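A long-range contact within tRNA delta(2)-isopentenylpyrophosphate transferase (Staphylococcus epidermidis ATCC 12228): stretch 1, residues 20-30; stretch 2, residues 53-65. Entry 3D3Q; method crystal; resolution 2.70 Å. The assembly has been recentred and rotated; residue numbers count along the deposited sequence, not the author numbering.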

# COMPACT_ATOMS: atom_id res chain seq x y z
N LYS A 20 -1.40 -4.81 8.52
CA LYS A 20 -1.73 -5.46 7.28
C LYS A 20 -1.16 -6.88 7.28
O LYS A 20 -1.84 -7.84 6.90
N THR A 21 0.07 -7.04 7.74
CA THR A 21 0.70 -8.36 7.78
C THR A 21 -0.03 -9.32 8.69
O THR A 21 -0.29 -10.48 8.33
N GLU A 22 -0.37 -8.86 9.89
CA GLU A 22 -1.08 -9.70 10.84
C GLU A 22 -2.46 -10.02 10.28
O GLU A 22 -2.86 -11.18 10.25
N LEU A 23 -3.18 -8.99 9.84
CA LEU A 23 -4.51 -9.18 9.27
C LEU A 23 -4.49 -10.22 8.14
O LEU A 23 -5.36 -11.07 8.07
N SER A 24 -3.49 -10.14 7.26
CA SER A 24 -3.38 -11.10 6.16
C SER A 24 -3.38 -12.53 6.67
O SER A 24 -4.13 -13.37 6.18
N ILE A 25 -2.55 -12.81 7.66
CA ILE A 25 -2.48 -14.15 8.20
C ILE A 25 -3.83 -14.57 8.80
O ILE A 25 -4.29 -15.70 8.59
N GLU A 26 -4.49 -13.67 9.53
CA GLU A 26 -5.79 -13.98 10.14
C GLU A 26 -6.83 -14.35 9.07
O GLU A 26 -7.64 -15.25 9.27
N VAL A 27 -6.79 -13.64 7.94
CA VAL A 27 -7.70 -13.90 6.83
C VAL A 27 -7.30 -15.23 6.20
O VAL A 27 -8.15 -16.02 5.81
N ALA A 28 -6.00 -15.46 6.11
CA ALA A 28 -5.47 -16.67 5.53
C ALA A 28 -5.87 -17.87 6.36
O ALA A 28 -6.08 -18.97 5.83
N LYS A 29 -5.96 -17.69 7.67
CA LYS A 29 -6.34 -18.78 8.55
C LYS A 29 -7.84 -19.03 8.59
O LYS A 29 -8.26 -20.14 8.89
N LYS A 30 -8.64 -18.02 8.29
CA LYS A 30 -10.08 -18.21 8.33
C LYS A 30 -10.62 -18.67 6.97
O LYS A 30 -11.73 -19.19 6.90
N LYS A 53 10.49 -7.61 7.54
CA LYS A 53 10.23 -8.95 7.03
C LYS A 53 9.66 -9.88 8.09
O LYS A 53 10.29 -10.11 9.12
N VAL A 54 8.49 -10.44 7.82
CA VAL A 54 7.84 -11.37 8.74
C VAL A 54 8.63 -12.66 8.87
O VAL A 54 9.13 -13.20 7.88
N THR A 55 8.75 -13.16 10.10
CA THR A 55 9.52 -14.38 10.33
C THR A 55 8.72 -15.66 10.13
O THR A 55 7.50 -15.67 10.22
N THR A 56 9.44 -16.74 9.84
CA THR A 56 8.81 -18.03 9.61
C THR A 56 7.84 -18.34 10.76
O THR A 56 6.76 -18.87 10.53
N GLU A 57 8.21 -17.98 11.98
CA GLU A 57 7.38 -18.25 13.14
C GLU A 57 6.11 -17.46 13.13
O GLU A 57 5.05 -17.97 13.44
N GLU A 58 6.22 -16.18 12.81
CA GLU A 58 5.07 -15.31 12.79
C GLU A 58 4.08 -15.67 11.70
O GLU A 58 2.90 -15.34 11.80
N MSE A 59 4.54 -16.36 10.67
CA MSE A 59 3.67 -16.77 9.56
C MSE A 59 2.63 -17.79 9.99
O MSE A 59 1.76 -18.16 9.21
N GLU A 60 2.74 -18.24 11.25
CA GLU A 60 1.82 -19.22 11.83
C GLU A 60 1.40 -20.36 10.90
O GLU A 60 0.25 -20.77 10.92
N GLY A 61 2.33 -20.87 10.11
CA GLY A 61 1.98 -21.97 9.23
C GLY A 61 1.56 -21.53 7.84
O GLY A 61 1.82 -22.23 6.87
N ILE A 62 0.90 -20.39 7.74
CA ILE A 62 0.47 -19.91 6.43
C ILE A 62 1.69 -19.72 5.52
O ILE A 62 2.62 -18.99 5.85
N PRO A 63 1.69 -20.38 4.36
CA PRO A 63 2.82 -20.25 3.43
C PRO A 63 2.92 -18.89 2.74
O PRO A 63 1.94 -18.38 2.21
N HIS A 64 4.12 -18.29 2.76
CA HIS A 64 4.34 -16.99 2.13
C HIS A 64 5.29 -17.08 0.90
O HIS A 64 6.26 -17.84 0.90
N TYR A 65 4.99 -16.29 -0.13
CA TYR A 65 5.80 -16.27 -1.34
C TYR A 65 6.38 -14.89 -1.56
O TYR A 65 5.93 -13.92 -0.95

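Stretch 1 is a helix, and stretch 2 is a loop with two turns that runs into a short strand. Together they bury 387 Å² of surface, summed over both sides. The helix offers Thr21, Ile25 and Ala28, whose CA-to-CB bonds all point toward the loop, and Lys29 adds the end of a long side chain.

Val54 is the first residue of stretch 2 to make contact. It points toward the helix with chi1 in p. Its CB lies 4.1 Å from CG2 of Thr21, which has chi1 in m.

Thr55 does not reach the helix but braces its own loop. Its backbone N donates to OE1 of Glu58 at 3.1 Å, and Glu58 N donates to Thr55 OG1 at 3.3 Å. The first bond ties the Glu58 side chain, chi1 m and chi2 t, to the Thr55 backbone, and the second ties the Thr55 side chain to the Glu58 backbone. The Glu58 CA-to-CB bond points sideways, and the residue meets the helix through its backbone: its O is 3.2 Å from CD1 of Ile25.

Met59, a selenomethionine, points away from the helix. Ile25 CD1 instead packs on its backbone, 3.6 Å from the Met59 CA. Ile25 has chi1 m and chi2 t, an extended form that carries CD1 up to the turn.

Glu60 points toward the helix, with chi1 m and chi2 t. It supplies the polar part of the contact. Lys29 NZ donates a hydrogen bond to Glu60 OE1 at 2.9 Å, and the pair is a salt bridge. Lys29 NZ also forms a salt bridge with Glu26 OE2 at 3.6 Å. The ammonium thus serves two carboxylates, whose like charges come close at Glu26 OE2 to Glu60 OE1, 4.0 Å.

Gly61 has no side chain. At its backbone angles a CB would be jammed against the carbonyl O of Glu60, so glycine suits this turn.

Ile62 is the main apolar residue of the loop. It points toward the helix with chi1 and chi2 both in m. Its CG1 lies 3.9 Å from Ile25 CG2, its CG2 is 3.7 Å from Ala28 CB, and its CD1 is 3.8 Å from Lys29 CG. The aliphatic part of Lys29 thus packs on Ile62 while its NZ reaches Glu60.

Pro63 makes no contact. His64, with chi1 in m, points toward the helix. Its NE2 is 4.0 Å from Ile25 CG1, which sits at the edge of the ring, near its plane. Tyr65 is out of reach of the helix, and its OH is hydrogen-bonded elsewhere in the structure.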

# COMPACT_ATOMS: atom_id res chain seq x y z
CB LYS A 20 -1.21 -4.66 6.08
CG LYS A 20 0.29 -4.49 6.07
CD LYS A 20 0.80 -3.78 4.83
CE LYS A 20 2.31 -3.74 4.89
NZ LYS A 20 2.93 -2.86 3.86
CB THR A 21 2.15 -8.26 8.23
OG1 THR A 21 2.86 -7.37 7.36
CG2 THR A 21 2.82 -9.64 8.19
CB GLU A 22 -1.21 -8.97 12.18
CG GLU A 22 0.12 -8.72 12.89
CD GLU A 22 0.95 -7.58 12.28
OE1 GLU A 22 2.10 -7.39 12.73
OE2 GLU A 22 0.47 -6.88 11.37
CB LEU A 23 -5.05 -7.84 8.75
CG LEU A 23 -6.43 -7.88 8.06
CD1 LEU A 23 -7.48 -8.29 9.06
CD2 LEU A 23 -6.74 -6.54 7.50
CB SER A 24 -2.10 -10.87 5.35
OG SER A 24 -2.16 -9.67 4.62
CB ILE A 25 -1.35 -14.23 9.24
CG1 ILE A 25 -0.02 -13.94 8.54
CG2 ILE A 25 -1.32 -15.59 9.90
CD1 ILE A 25 1.19 -14.11 9.41
CB GLU A 26 -6.29 -12.79 10.98
CG GLU A 26 -5.47 -12.56 12.25
CD GLU A 26 -5.53 -13.74 13.24
OE1 GLU A 26 -6.58 -13.92 13.91
OE2 GLU A 26 -4.52 -14.49 13.34
CB VAL A 27 -7.61 -12.81 5.78
CG1 VAL A 27 -8.44 -13.17 4.58
CG2 VAL A 27 -8.06 -11.50 6.37
CB ALA A 28 -3.97 -16.58 5.43
CB LYS A 29 -5.85 -18.53 9.98
CG LYS A 29 -4.35 -18.69 10.16
CD LYS A 29 -4.00 -18.91 11.64
CE LYS A 29 -4.49 -17.76 12.54
NZ LYS A 29 -4.21 -17.98 14.00
CB LYS A 30 -10.78 -16.91 8.77
CG LYS A 30 -12.25 -17.06 9.14
CD LYS A 30 -12.84 -15.71 9.54
CE LYS A 30 -14.24 -15.84 10.13
NZ LYS A 30 -14.73 -14.54 10.68
CB LYS A 53 11.51 -9.55 6.46
CG LYS A 53 11.36 -10.97 5.95
CD LYS A 53 12.65 -11.44 5.32
CE LYS A 53 13.01 -10.54 4.16
NZ LYS A 53 14.40 -10.78 3.70
CB VAL A 54 6.39 -11.68 8.28
CG1 VAL A 54 6.37 -12.06 6.80
CG2 VAL A 54 5.82 -12.78 9.13
CB THR A 55 10.14 -14.40 11.75
OG1 THR A 55 9.11 -14.61 12.74
CG2 THR A 55 10.84 -13.08 12.03
CB THR A 56 9.84 -19.18 9.51
OG1 THR A 56 10.45 -19.39 10.79
CG2 THR A 56 10.92 -18.86 8.50
CB GLU A 57 8.12 -17.93 14.43
CG GLU A 57 7.32 -18.26 15.68
CD GLU A 57 7.99 -17.71 16.95
OE1 GLU A 57 7.56 -18.07 18.07
OE2 GLU A 57 8.92 -16.90 16.81
CB GLU A 58 5.54 -13.87 12.64
CG GLU A 58 6.53 -13.45 13.72
CD GLU A 58 6.99 -12.01 13.57
OE1 GLU A 58 7.48 -11.65 12.48
OE2 GLU A 58 6.85 -11.23 14.55
CB MSE A 59 4.50 -17.38 8.43
CG MSE A 59 5.42 -16.42 7.73
SE MSE A 59 6.37 -17.28 6.26
CE MSE A 59 8.12 -16.46 6.48
CB GLU A 60 0.57 -18.52 12.37
CG GLU A 60 0.70 -18.01 13.79
CD GLU A 60 -0.31 -16.93 14.12
OE1 GLU A 60 -1.48 -17.05 13.67
OE2 GLU A 60 0.05 -15.97 14.84
CB ILE A 62 -0.24 -18.57 6.54
CG1 ILE A 62 -1.44 -18.68 7.48
CG2 ILE A 62 -0.61 -18.09 5.14
CD1 ILE A 62 -2.51 -19.64 7.01
CB PRO A 63 2.56 -21.39 2.43
CG PRO A 63 1.06 -21.49 2.43
CD PRO A 63 0.74 -21.40 3.90
CB HIS A 64 4.90 -15.98 3.14
CG HIS A 64 3.93 -15.59 4.22
ND1 HIS A 64 3.99 -14.37 4.87
CD2 HIS A 64 2.89 -16.26 4.79
CE1 HIS A 64 3.04 -14.31 5.79
NE2 HIS A 64 2.36 -15.44 5.75
CB TYR A 65 4.97 -16.66 -2.56
CG TYR A 65 4.26 -17.98 -2.40
CD1 TYR A 65 2.91 -18.02 -2.04
CD2 TYR A 65 4.94 -19.19 -2.57
CE1 TYR A 65 2.26 -19.24 -1.87
CE2 TYR A 65 4.29 -20.42 -2.40
CZ TYR A 65 2.95 -20.43 -2.05
OH TYR A 65 2.31 -21.63 -1.92